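Local coordinates for isochorismatase family protein family (Burkholderia thailandensis, PDB 3TXY) that is of unknown function but belongs to the isochorismatase-like cysteine hydrolase family and is probably a hydrolase, at residues 17-22 with 138-143; 24-29 with 132-137; 40-45 with 158-163. All coordinates share one frame; numbering follows the deposited sequence.

Interaction 1. Residues 17-22 with 138-143; sequences VAIDLQ and IGVEST
At the C-terminal ends of the strands of the central parallel sheet, I19, last residue of strand 14-19, packs against G139, V140 and T143 on the first turns of helix 136-149. The short strand and helix segments run at 141° to each other, with their axes 8.9 Å apart. I19 divides its atoms among three partners. I19 CB faces V140 CG2 at 4.2 Å. I19 CG2, set anti to the backbone N (chi1 -54° for CG1), lies 4.1 Å from G139 C. The other branch points along the helix, and CD1 meets T143 OG1 tip to tip at 3.9 Å. That hydroxyl is engaged: it donates to G139 O over 2.7 Å, approaching almost along the carbonyl axis (161°), and accepts from A111 N. G139 O thus takes two donors, T143 OG1 and T143 N. Just beyond I19, D20 forms a salt bridge with K106. The two probably correspond to the aspartate and lysine of the catalytic triad of related cysteine hydrolases, with G139 probably in the place of their nucleophilic cysteine. Strand end, the aspartate that follows it and helix start together resemble the active-site corner of the isochorismatase-like alpha/beta fold.

Interaction 2. Residues 24-29 with 132-137; sequences GIVVLP and TGIATN
I134, where strand 128-134 gives way to helix 136-149, packs against I25 and V26 of the weakly bonded helix 23-26. This is the strand-loop-helix corner of the isochorismatase-like fold, and the peptide bond between I134 and A135 is cis, as is common for a non-proline bond at this point in relatives. A135 then occupies the N-cap position of the following helix.

The side chain of I134 leaves the strand toward helix 23-26. Its CB lies 3.9 Å from I25 CG2, and the same methyl touches I134 CG2 at 3.6 Å, the closest approach between the two segments. Both CG2 methyls stand anti to their own backbone N, and the two isoleucines slide past each other in opposite directions instead of meeting end-on. CG1 of I134 makes no near contact here; it serves as the arm that carries the last methyl outward. With chi2 at 159° the chain is nearly extended, and CD1 reaches V26, 4.0 Å from its CA. V26 crosses this arm at about a right angle.

L28 N bonds to I25 O (3.1 Å) in the turn that follows helix 23-26. Around the contact, L21 and M30 also touch I134, and I25 leans on D20. A bound 1,2-ethanediol, probably from the crystallisation liquor, sits about 4 Å from the side chain of I134. The outermost atom of the isoleucine finishes against a methyl group, I134 CD1 to V26 CG1, 3.9 Å.

Interaction 3. Residues 40-45 with 158-163; sequences AKTAEL and SDAVST
Van der Waals contact carries most of the meeting between K41 on helix 35-51 and the D159-A160 corner of strand 153-162, a helix packed on a face of the parallel sheet in the isochorismatase-like alpha/beta fold. The methyl of A160 points at the helix and lies 3.9 Å from K41 CB; T42 OG1 borders the same methyl more loosely, at 4.2 Å. K41 CG rests 3.7 Å from D159 O, and the aliphatic part of the lysine passes over the oxygen end of that carbonyl, with A160 CB next to it.

Electrostatics add a weaker layer. The K41 and D159 side chains cross obliquely. Bends at chi2 and chi3 (85° and -112°) bring K41 CD to 3.9 Å from D159 OD2 and then carry NZ toward E44. K41 NZ stops 4.2 Å from D159 OD2, beyond salt-bridge range, though the opposite charges probably attract; NZ also forms a long salt bridge with E44 OE1 (3.8 Å).

Among hydrogen bonds, T42 OG1 bonds to V38 O within its own helix and to T132 OG1 of strand 128-134. Helix 35-51 packs against both the corner of strand 153-162 and the start of helix 186-194, whose A186 touches K41 and L45 and, through its N, bonds to D159 OD1.

In the fold
Three neighbouring strands of the parallel sheet, 14-19, 128-134 and 153-162, join the contacts. Strand pairing links interaction 1 to interaction 2 through I19 N and T132 O (2.8 Å), and interaction 2 to interaction 3 through G133 N and A160 O (2.8 Å). Contact centres lie about 8 Å (1 and 2), 10 Å (2 and 3) and 11 Å (1 and 3) apart. Helix 136-149, in interaction 1, packs on one face of the sheet; helix 35-51, in interaction 3, packs on the other, where T42 meets A18. A probable hydrogen bond between N137 OD1 and T163 OG1 (2.7 Å) joins the start of helix 136-149 to the end of segment 158-163. The probable active-site corner lies in interaction 1; the ethanediol is near I134 of interaction 2.

Interaction 1. Residues 17-22 with 138-143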
ATOM      1  N   VAL A  17      16.837   1.541  -3.463  1.00  9.63           N
ATOM      2  CA  VAL A  17      15.858   0.725  -4.182  1.00  9.25           C
ATOM      3  C   VAL A  17      15.137   1.630  -5.182  1.00  9.07           C
ATOM      4  O   VAL A  17      14.499   2.599  -4.786  1.00  8.84           O
ATOM      5  CB  VAL A  17      14.833   0.094  -3.221  1.00  9.11           C
ATOM      6  CG1 VAL A  17      13.779  -0.713  -3.996  1.00  8.91           C
ATOM      7  CG2 VAL A  17      15.561  -0.786  -2.210  1.00  9.37           C
ATOM      8  N   ALA A  18      15.272   1.322  -6.468  1.00  9.13           N
ATOM      9  CA  ALA A  18      14.790   2.181  -7.547  1.00  9.22           C
ATOM     10  C   ALA A  18      13.700   1.461  -8.318  1.00  9.22           C
ATOM     11  O   ALA A  18      13.930   0.354  -8.828  1.00  9.49           O
ATOM     12  CB  ALA A  18      15.952   2.512  -8.490  1.00  9.52           C
ATOM     13  N   ILE A  19      12.517   2.075  -8.415  1.00  9.38           N
ATOM     14  CA  ILE A  19      11.334   1.388  -8.959  1.00  9.28           C
ATOM     15  C   ILE A  19      11.039   1.750 -10.410  1.00  9.51           C
ATOM     16  O   ILE A  19      10.803   2.911 -10.720  1.00  9.49           O
ATOM     17  CB  ILE A  19      10.068   1.715  -8.135  1.00  9.15           C
ATOM     18  CG1 ILE A  19      10.250   1.425  -6.634  1.00  8.91           C
ATOM     19  CG2 ILE A  19       8.887   0.933  -8.685  1.00  8.96           C
ATOM     20  CD1 ILE A  19      10.679   0.002  -6.318  1.00  9.08           C
ATOM     21  N   ASP A  20      11.037   0.728 -11.275  1.00  9.87           N
ATOM     22  CA  ASP A  20      10.459   0.756 -12.634  1.00 10.20           C
ATOM     23  C   ASP A  20      11.123   1.781 -13.566  1.00 10.56           C
ATOM     24  O   ASP A  20      10.466   2.362 -14.427  1.00 11.00           O
ATOM     25  CB  ASP A  20       8.941   0.982 -12.605  1.00 10.20           C
ATOM     26  CG  ASP A  20       8.175  -0.242 -12.156  1.00 10.14           C
ATOM     27  OD1 ASP A  20       8.720  -1.363 -12.236  1.00 10.53           O
ATOM     28  OD2 ASP A  20       7.025  -0.084 -11.716  1.00 10.40           O
ATOM     29  N   LEU A  21      12.431   1.951 -13.429  1.00 10.56           N
ATOM     30  CA  LEU A  21      13.166   2.851 -14.324  1.00 11.05           C
ATOM     31  C   LEU A  21      13.551   2.089 -15.597  1.00 11.28           C
ATOM     32  O   LEU A  21      14.737   1.860 -15.918  1.00 11.58           O
ATOM     33  CB  LEU A  21      14.328   3.506 -13.596  1.00 11.17           C
ATOM     34  CG  LEU A  21      13.927   4.325 -12.359  1.00 10.87           C
ATOM     35  CD1 LEU A  21      15.178   4.939 -11.715  1.00 11.21           C
ATOM     36  CD2 LEU A  21      12.926   5.422 -12.698  1.00 10.72           C
ATOM     37  N   GLN A  22      12.489   1.712 -16.305  1.00 11.40           N
ATOM     38  CA  GLN A  22      12.538   0.897 -17.500  1.00 11.89           C
ATOM     39  C   GLN A  22      12.007   1.677 -18.700  1.00 12.61           C
ATOM     40  O   GLN A  22      11.212   2.619 -18.551  1.00 12.59           O
ATOM     41  CB  GLN A  22      11.745  -0.397 -17.286  1.00 11.57           C
ATOM     42  CG  GLN A  22      10.242  -0.224 -17.122  1.00 11.25           C
ATOM     43  CD  GLN A  22       9.598  -1.455 -16.525  1.00 10.89           C
ATOM     44  OE1 GLN A  22       9.875  -1.800 -15.397  1.00 10.43           O
ATOM     45  NE2 GLN A  22       8.770  -2.128 -17.291  1.00 10.88           N
ATOM     46  N   ILE A 138       2.087   4.847  -6.996  1.00  9.63           N
ATOM     47  CA  ILE A 138       1.723   3.500  -7.393  1.00 10.11           C
ATOM     48  C   ILE A 138       2.824   2.536  -6.927  1.00  9.90           C
ATOM     49  O   ILE A 138       2.804   2.110  -5.778  1.00  9.81           O
ATOM     50  CB  ILE A 138       1.424   3.440  -8.910  1.00 10.74           C
ATOM     51  CG1 ILE A 138       0.302   4.419  -9.276  1.00 11.05           C
ATOM     52  CG2 ILE A 138       1.125   2.014  -9.363  1.00 11.19           C
ATOM     53  CD1 ILE A 138      -1.055   4.177  -8.606  1.00 11.25           C
ATOM     54  N   GLY A 139       3.808   2.243  -7.777  1.00 10.00           N
ATOM     55  CA  GLY A 139       4.871   1.311  -7.417  1.00  9.83           C
ATOM     56  C   GLY A 139       5.732   1.789  -6.262  1.00  9.35           C
ATOM     57  O   GLY A 139       6.113   0.996  -5.391  1.00  9.19           O
ATOM     58  N   VAL A 140       6.054   3.082  -6.246  1.00  9.14           N
ATOM     59  CA  VAL A 140       6.849   3.641  -5.151  1.00  8.84           C
ATOM     60  C   VAL A 140       6.070   3.529  -3.835  1.00  8.72           C
ATOM     61  O   VAL A 140       6.559   2.954  -2.861  1.00  8.67           O
ATOM     62  CB  VAL A 140       7.260   5.093  -5.420  1.00  8.83           C
ATOM     63  CG1 VAL A 140       7.897   5.708  -4.158  1.00  8.70           C
ATOM     64  CG2 VAL A 140       8.185   5.153  -6.648  1.00  9.22           C
ATOM     65  N   GLU A 141       4.843   4.036  -3.819  1.00  8.87           N
ATOM     66  CA  GLU A 141       4.064   4.068  -2.577  1.00  8.89           C
ATOM     67  C   GLU A 141       3.737   2.675  -2.038  1.00  8.78           C
ATOM     68  O   GLU A 141       3.821   2.431  -0.835  1.00  8.62           O
ATOM     69  CB  GLU A 141       2.785   4.871  -2.759  1.00  8.99           C
ATOM     70  CG  GLU A 141       1.927   4.916  -1.496  1.00  9.17           C
ATOM     71  CD  GLU A 141       0.878   6.004  -1.544  1.00  9.49           C
ATOM     72  OE1 GLU A 141       1.040   6.958  -2.345  1.00  9.70           O
ATOM     73  OE2 GLU A 141      -0.108   5.903  -0.771  1.00  9.71           O
ATOM     74  N   SER A 142       3.340   1.751  -2.918  1.00  9.12           N
ATOM     75  CA  SER A 142       3.026   0.384  -2.486  1.00  9.22           C
ATOM     76  C   SER A 142       4.252  -0.290  -1.862  1.00  9.13           C
ATOM     77  O   SER A 142       4.142  -0.998  -0.851  1.00  9.23           O
ATOM     78  CB  SER A 142       2.505  -0.453  -3.647  1.00  9.54           C
ATOM     79  OG  SER A 142       1.139  -0.164  -3.933  1.00  9.78           O
ATOM     80  N   THR A 143       5.420  -0.055  -2.455  1.00  8.86           N
ATOM     81  CA  THR A 143       6.657  -0.588  -1.903  1.00  8.73           C
ATOM     82  C   THR A 143       6.955   0.066  -0.549  1.00  8.51           C
ATOM     83  O   THR A 143       7.343  -0.628   0.411  1.00  8.44           O
ATOM     84  CB  THR A 143       7.837  -0.351  -2.883  1.00  8.79           C
ATOM     85  OG1 THR A 143       7.525  -0.946  -4.159  1.00  8.90           O
ATOM     86  CG2 THR A 143       9.134  -0.946  -2.320  1.00  8.86           C
TER

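Interaction 2. Residues 24-29 with 132-137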
ATOM      1  N   GLY A  24       9.778   1.467 -20.968  1.00 15.07           N
ATOM      2  CA  GLY A  24       8.355   1.686 -21.182  1.00 15.17           C
ATOM      3  C   GLY A  24       7.681   2.631 -20.192  1.00 14.75           C
ATOM      4  O   GLY A  24       6.556   3.055 -20.406  1.00 15.36           O
ATOM      5  N   ILE A  25       8.357   2.933 -19.094  1.00 14.46           N
ATOM      6  CA  ILE A  25       7.789   3.754 -18.033  1.00 14.37           C
ATOM      7  C   ILE A  25       8.497   5.116 -17.949  1.00 14.48           C
ATOM      8  O   ILE A  25       7.841   6.137 -17.754  1.00 14.45           O
ATOM      9  CB  ILE A  25       7.794   2.962 -16.696  1.00 14.15           C
ATOM     10  CG1 ILE A  25       6.849   1.754 -16.830  1.00 14.46           C
ATOM     11  CG2 ILE A  25       7.383   3.835 -15.504  1.00 14.04           C
ATOM     12  CD1 ILE A  25       6.995   0.697 -15.732  1.00 14.23           C
ATOM     13  N   VAL A  26       9.810   5.150 -18.151  1.00 14.90           N
ATOM     14  CA  VAL A  26      10.517   6.436 -18.095  1.00 15.43           C
ATOM     15  C   VAL A  26      10.089   7.412 -19.205  1.00 16.32           C
ATOM     16  O   VAL A  26      10.320   8.612 -19.083  1.00 17.10           O
ATOM     17  CB  VAL A  26      12.051   6.270 -18.072  1.00 15.53           C
ATOM     18  CG1 VAL A  26      12.469   5.420 -16.885  1.00 15.06           C
ATOM     19  CG2 VAL A  26      12.563   5.678 -19.384  1.00 16.00           C
ATOM     20  N   VAL A  27       9.479   6.916 -20.284  1.00 16.87           N
ATOM     21  CA  VAL A  27       9.065   7.785 -21.401  1.00 17.24           C
ATOM     22  C   VAL A  27       7.669   8.383 -21.197  1.00 16.73           C
ATOM     23  O   VAL A  27       7.203   9.191 -22.011  1.00 16.56           O
ATOM     24  CB  VAL A  27       9.076   7.026 -22.735  1.00 18.52           C
ATOM     25  CG1 VAL A  27      10.515   6.670 -23.101  1.00 19.50           C
ATOM     26  CG2 VAL A  27       8.172   5.804 -22.643  1.00 18.31           C
ATOM     27  N   LEU A  28       7.019   8.007 -20.100  1.00 15.20           N
ATOM     28  CA  LEU A  28       5.671   8.460 -19.813  1.00 14.98           C
ATOM     29  C   LEU A  28       5.676   9.918 -19.316  1.00 14.86           C
ATOM     30  O   LEU A  28       6.675  10.393 -18.761  1.00 14.86           O
ATOM     31  CB  LEU A  28       5.026   7.532 -18.788  1.00 14.40           C
ATOM     32  CG  LEU A  28       4.785   6.096 -19.247  1.00 14.44           C
ATOM     33  CD1 LEU A  28       4.267   5.219 -18.104  1.00 13.86           C
ATOM     34  CD2 LEU A  28       3.814   6.070 -20.421  1.00 15.06           C
ATOM     35  N   PRO A  29       4.551  10.633 -19.501  1.00 14.82           N
ATOM     36  CA  PRO A  29       4.504  12.001 -18.994  1.00 14.82           C
ATOM     37  C   PRO A  29       4.406  11.992 -17.477  1.00 14.06           C
ATOM     38  O   PRO A  29       3.675  11.178 -16.921  1.00 13.43           O
ATOM     39  CB  PRO A  29       3.235  12.575 -19.639  1.00 15.29           C
ATOM     40  CG  PRO A  29       2.373  11.370 -19.907  1.00 15.16           C
ATOM     41  CD  PRO A  29       3.351  10.287 -20.283  1.00 15.15           C
ATOM     42  N   THR A 132      13.563   5.498  -4.796  1.00 10.85           N
ATOM     43  CA  THR A 132      13.335   6.346  -5.953  1.00 10.81           C
ATOM     44  C   THR A 132      12.453   5.609  -6.950  1.00 10.50           C
ATOM     45  O   THR A 132      12.237   4.398  -6.838  1.00 10.26           O
ATOM     46  CB  THR A 132      14.656   6.744  -6.653  1.00 11.11           C
ATOM     47  OG1 THR A 132      15.113   5.685  -7.513  1.00 11.00           O
ATOM     48  CG2 THR A 132      15.724   7.072  -5.650  1.00 11.21           C
ATOM     49  N   GLY A 133      11.963   6.342  -7.938  1.00 10.55           N
ATOM     50  CA  GLY A 133      11.322   5.752  -9.116  1.00 10.51           C
ATOM     51  C   GLY A 133       9.955   6.308  -9.500  1.00 10.63           C
ATOM     52  O   GLY A 133       9.581   7.412  -9.106  1.00 10.64           O
ATOM     53  N   ILE A 134       9.229   5.519 -10.300  1.00 10.58           N
ATOM     54  CA  ILE A 134       8.003   5.937 -10.960  1.00 10.90           C
ATOM     55  C   ILE A 134       6.964   4.809 -10.783  1.00 10.78           C
ATOM     56  O   ILE A 134       7.351   3.643 -10.902  1.00 10.77           O
ATOM     57  CB  ILE A 134       8.253   6.132 -12.491  1.00 11.44           C
ATOM     58  CG1 ILE A 134       9.440   7.075 -12.755  1.00 11.68           C
ATOM     59  CG2 ILE A 134       6.977   6.587 -13.183  1.00 12.03           C
ATOM     60  CD1 ILE A 134      10.029   6.885 -14.147  1.00 12.04           C
ATOM     61  N   ALA A 135       5.674   5.077 -10.499  1.00 10.85           N
ATOM     62  CA  ALA A 135       5.113   6.378 -10.127  1.00 11.03           C
ATOM     63  C   ALA A 135       5.072   6.513  -8.603  1.00 10.83           C
ATOM     64  O   ALA A 135       4.921   5.542  -7.879  1.00 10.62           O
ATOM     65  CB  ALA A 135       3.707   6.537 -10.693  1.00 11.44           C
ATOM     66  N   THR A 136       5.197   7.741  -8.129  1.00 10.98           N
ATOM     67  CA  THR A 136       5.203   8.048  -6.700  1.00 11.06           C
ATOM     68  C   THR A 136       4.072   7.356  -5.961  1.00 11.37           C
ATOM     69  O   THR A 136       4.307   6.689  -4.954  1.00 11.25           O
ATOM     70  CB  THR A 136       5.095   9.565  -6.472  1.00 11.38           C
ATOM     71  OG1 THR A 136       6.074  10.224  -7.297  1.00 11.24           O
ATOM     72  CG2 THR A 136       5.351   9.907  -5.007  1.00 11.44           C
ATOM     73  N   ASN A 137       2.855   7.496  -6.470  1.00  8.76           N
ATOM     74  CA  ASN A 137       1.680   6.947  -5.801  1.00  9.00           C
ATOM     75  C   ASN A 137       1.385   5.482  -6.062  1.00  9.31           C
ATOM     76  O   ASN A 137       0.469   4.936  -5.464  1.00  9.57           O
ATOM     77  CB  ASN A 137       0.413   7.731  -6.165  1.00  9.31           C
ATOM     78  CG  ASN A 137       0.624   9.210  -6.166  1.00  9.53           C
ATOM     79  OD1 ASN A 137       1.305   9.738  -7.061  1.00  9.78           O
ATOM     80  ND2 ASN A 137       0.032   9.904  -5.191  1.00  9.55           N
TER

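Interaction 3. Residues 40-45 with 158-163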
ATOM      1  N   ALA A  40      18.443  10.080 -13.983  1.00 14.28           N
ATOM      2  CA  ALA A  40      19.743  10.734 -13.726  1.00 14.95           C
ATOM      3  C   ALA A  40      20.029  10.830 -12.237  1.00 15.20           C
ATOM      4  O   ALA A  40      21.127  10.527 -11.776  1.00 15.26           O
ATOM      5  CB  ALA A  40      19.770  12.123 -14.338  1.00 15.66           C
ATOM      6  N   LYS A  41      19.020  11.258 -11.484  1.00 15.35           N
ATOM      7  CA  LYS A  41      19.168  11.433 -10.040  1.00 15.78           C
ATOM      8  C   LYS A  41      19.472  10.114  -9.369  1.00 14.97           C
ATOM      9  O   LYS A  41      20.283  10.029  -8.436  1.00 14.78           O
ATOM     10  CB  LYS A  41      17.864  11.948  -9.480  1.00 16.97           C
ATOM     11  CG  LYS A  41      18.016  12.756  -8.240  1.00 18.37           C
ATOM     12  CD  LYS A  41      18.309  14.186  -8.623  1.00 20.23           C
ATOM     13  CE  LYS A  41      19.701  14.571  -8.238  1.00 21.24           C
ATOM     14  NZ  LYS A  41      19.836  16.020  -8.561  1.00 22.93           N
ATOM     15  N   THR A  42      18.797   9.069  -9.838  1.00 14.05           N
ATOM     16  CA  THR A  42      18.960   7.737  -9.274  1.00 13.57           C
ATOM     17  C   THR A  42      20.381   7.219  -9.530  1.00 13.83           C
ATOM     18  O   THR A  42      21.014   6.661  -8.630  1.00 13.54           O
ATOM     19  CB  THR A  42      17.919   6.765  -9.863  1.00 13.27           C
ATOM     20  OG1 THR A  42      16.599   7.191  -9.463  1.00 12.83           O
ATOM     21  CG2 THR A  42      18.159   5.355  -9.363  1.00 13.05           C
ATOM     22  N   ALA A  43      20.879   7.422 -10.745  1.00 14.11           N
ATOM     23  CA  ALA A  43      22.247   7.031 -11.072  1.00 14.64           C
ATOM     24  C   ALA A  43      23.267   7.733 -10.161  1.00 15.14           C
ATOM     25  O   ALA A  43      24.186   7.094  -9.656  1.00 15.20           O
ATOM     26  CB  ALA A  43      22.548   7.306 -12.538  1.00 15.16           C
ATOM     27  N   GLU A  44      23.073   9.026  -9.924  1.00 15.42           N
ATOM     28  CA  GLU A  44      23.957   9.800  -9.046  1.00 16.39           C
ATOM     29  C   GLU A  44      23.962   9.232  -7.647  1.00 15.63           C
ATOM     30  O   GLU A  44      25.008   9.087  -7.024  1.00 15.46           O
ATOM     31  CB  GLU A  44      23.528  11.270  -8.965  1.00 17.49           C
ATOM     32  CG  GLU A  44      23.765  12.111 -10.212  1.00 18.97           C
ATOM     33  CD  GLU A  44      23.057  13.463 -10.122  1.00 20.30           C
ATOM     34  OE1 GLU A  44      23.006  14.041  -9.007  1.00 21.23           O
ATOM     35  OE2 GLU A  44      22.519  13.933 -11.157  1.00 22.29           O
ATOM     36  N   LEU A  45      22.780   8.932  -7.126  1.00 14.91           N
ATOM     37  CA  LEU A  45      22.713   8.295  -5.817  1.00 14.72           C
ATOM     38  C   LEU A  45      23.369   6.904  -5.807  1.00 14.42           C
ATOM     39  O   LEU A  45      24.058   6.541  -4.853  1.00 14.79           O
ATOM     40  CB  LEU A  45      21.251   8.197  -5.350  1.00 14.71           C
ATOM     41  CG  LEU A  45      20.648   9.489  -4.814  1.00 14.99           C
ATOM     42  CD1 LEU A  45      19.147   9.303  -4.649  1.00 14.70           C
ATOM     43  CD2 LEU A  45      21.294   9.837  -3.476  1.00 15.79           C
ATOM     44  N   SER A 158      12.378  12.938  -2.890  1.00 11.18           N
ATOM     45  CA  SER A 158      11.372  13.780  -3.504  1.00 11.24           C
ATOM     46  C   SER A 158      11.690  14.182  -4.942  1.00 11.57           C
ATOM     47  O   SER A 158      10.786  14.238  -5.800  1.00 11.53           O
ATOM     48  CB  SER A 158      11.120  15.034  -2.648  1.00 11.59           C
ATOM     49  OG  SER A 158      12.295  15.769  -2.463  1.00 12.31           O
ATOM     50  N   ASP A 159      12.966  14.434  -5.219  1.00 11.88           N
ATOM     51  CA  ASP A 159      13.372  14.799  -6.577  1.00 12.44           C
ATOM     52  C   ASP A 159      13.827  13.606  -7.409  1.00 12.19           C
ATOM     53  O   ASP A 159      14.443  13.777  -8.469  1.00 12.92           O
ATOM     54  CB  ASP A 159      14.399  15.945  -6.569  1.00 13.32           C
ATOM     55  CG  ASP A 159      15.624  15.661  -5.735  1.00 13.81           C
ATOM     56  OD1 ASP A 159      15.635  14.719  -4.921  1.00 13.45           O
ATOM     57  OD2 ASP A 159      16.612  16.425  -5.902  1.00 15.07           O
ATOM     58  N   ALA A 160      13.506  12.391  -6.943  1.00 11.60           N
ATOM     59  CA  ALA A 160      13.698  11.193  -7.752  1.00 11.46           C
ATOM     60  C   ALA A 160      12.495  10.261  -7.707  1.00 11.01           C
ATOM     61  O   ALA A 160      12.647   9.061  -7.934  1.00 11.09           O
ATOM     62  CB  ALA A 160      14.976  10.461  -7.336  1.00 11.74           C
ATOM     63  N   VAL A 161      11.319  10.813  -7.413  1.00 10.55           N
ATOM     64  CA  VAL A 161      10.039  10.153  -7.628  1.00 10.26           C
ATOM     65  C   VAL A 161       9.123  11.122  -8.388  1.00 10.63           C
ATOM     66  O   VAL A 161       9.064  12.319  -8.056  1.00 10.84           O
ATOM     67  CB  VAL A 161       9.363   9.660  -6.317  1.00  9.73           C
ATOM     68  CG1 VAL A 161      10.252   8.625  -5.618  1.00  9.45           C
ATOM     69  CG2 VAL A 161       9.011  10.807  -5.356  1.00  9.69           C
ATOM     70  N   SER A 162       8.426  10.604  -9.402  1.00 10.72           N
ATOM     71  CA  SER A 162       7.483  11.403 -10.182  1.00 10.84           C
ATOM     72  C   SER A 162       6.204  10.632 -10.449  1.00 10.78           C
ATOM     73  O   SER A 162       6.148   9.401 -10.338  1.00 10.42           O
ATOM     74  CB  SER A 162       8.123  11.894 -11.483  1.00 11.24           C
ATOM     75  OG  SER A 162       9.198  12.768 -11.208  1.00 11.34           O
ATOM     76  N   THR A 163       5.167  11.378 -10.787  1.00 11.04           N
ATOM     77  CA  THR A 163       3.834  10.811 -10.943  1.00 11.36           C
ATOM     78  C   THR A 163       2.999  11.646 -11.919  1.00 12.10           C
ATOM     79  O   THR A 163       3.550  12.471 -12.651  1.00 12.53           O
ATOM     80  CB  THR A 163       3.175  10.601  -9.558  1.00 10.85           C
ATOM     81  OG1 THR A 163       1.986   9.828  -9.702  1.00 10.73           O
ATOM     82  CG2 THR A 163       2.877  11.922  -8.817  1.00 10.88           C
TER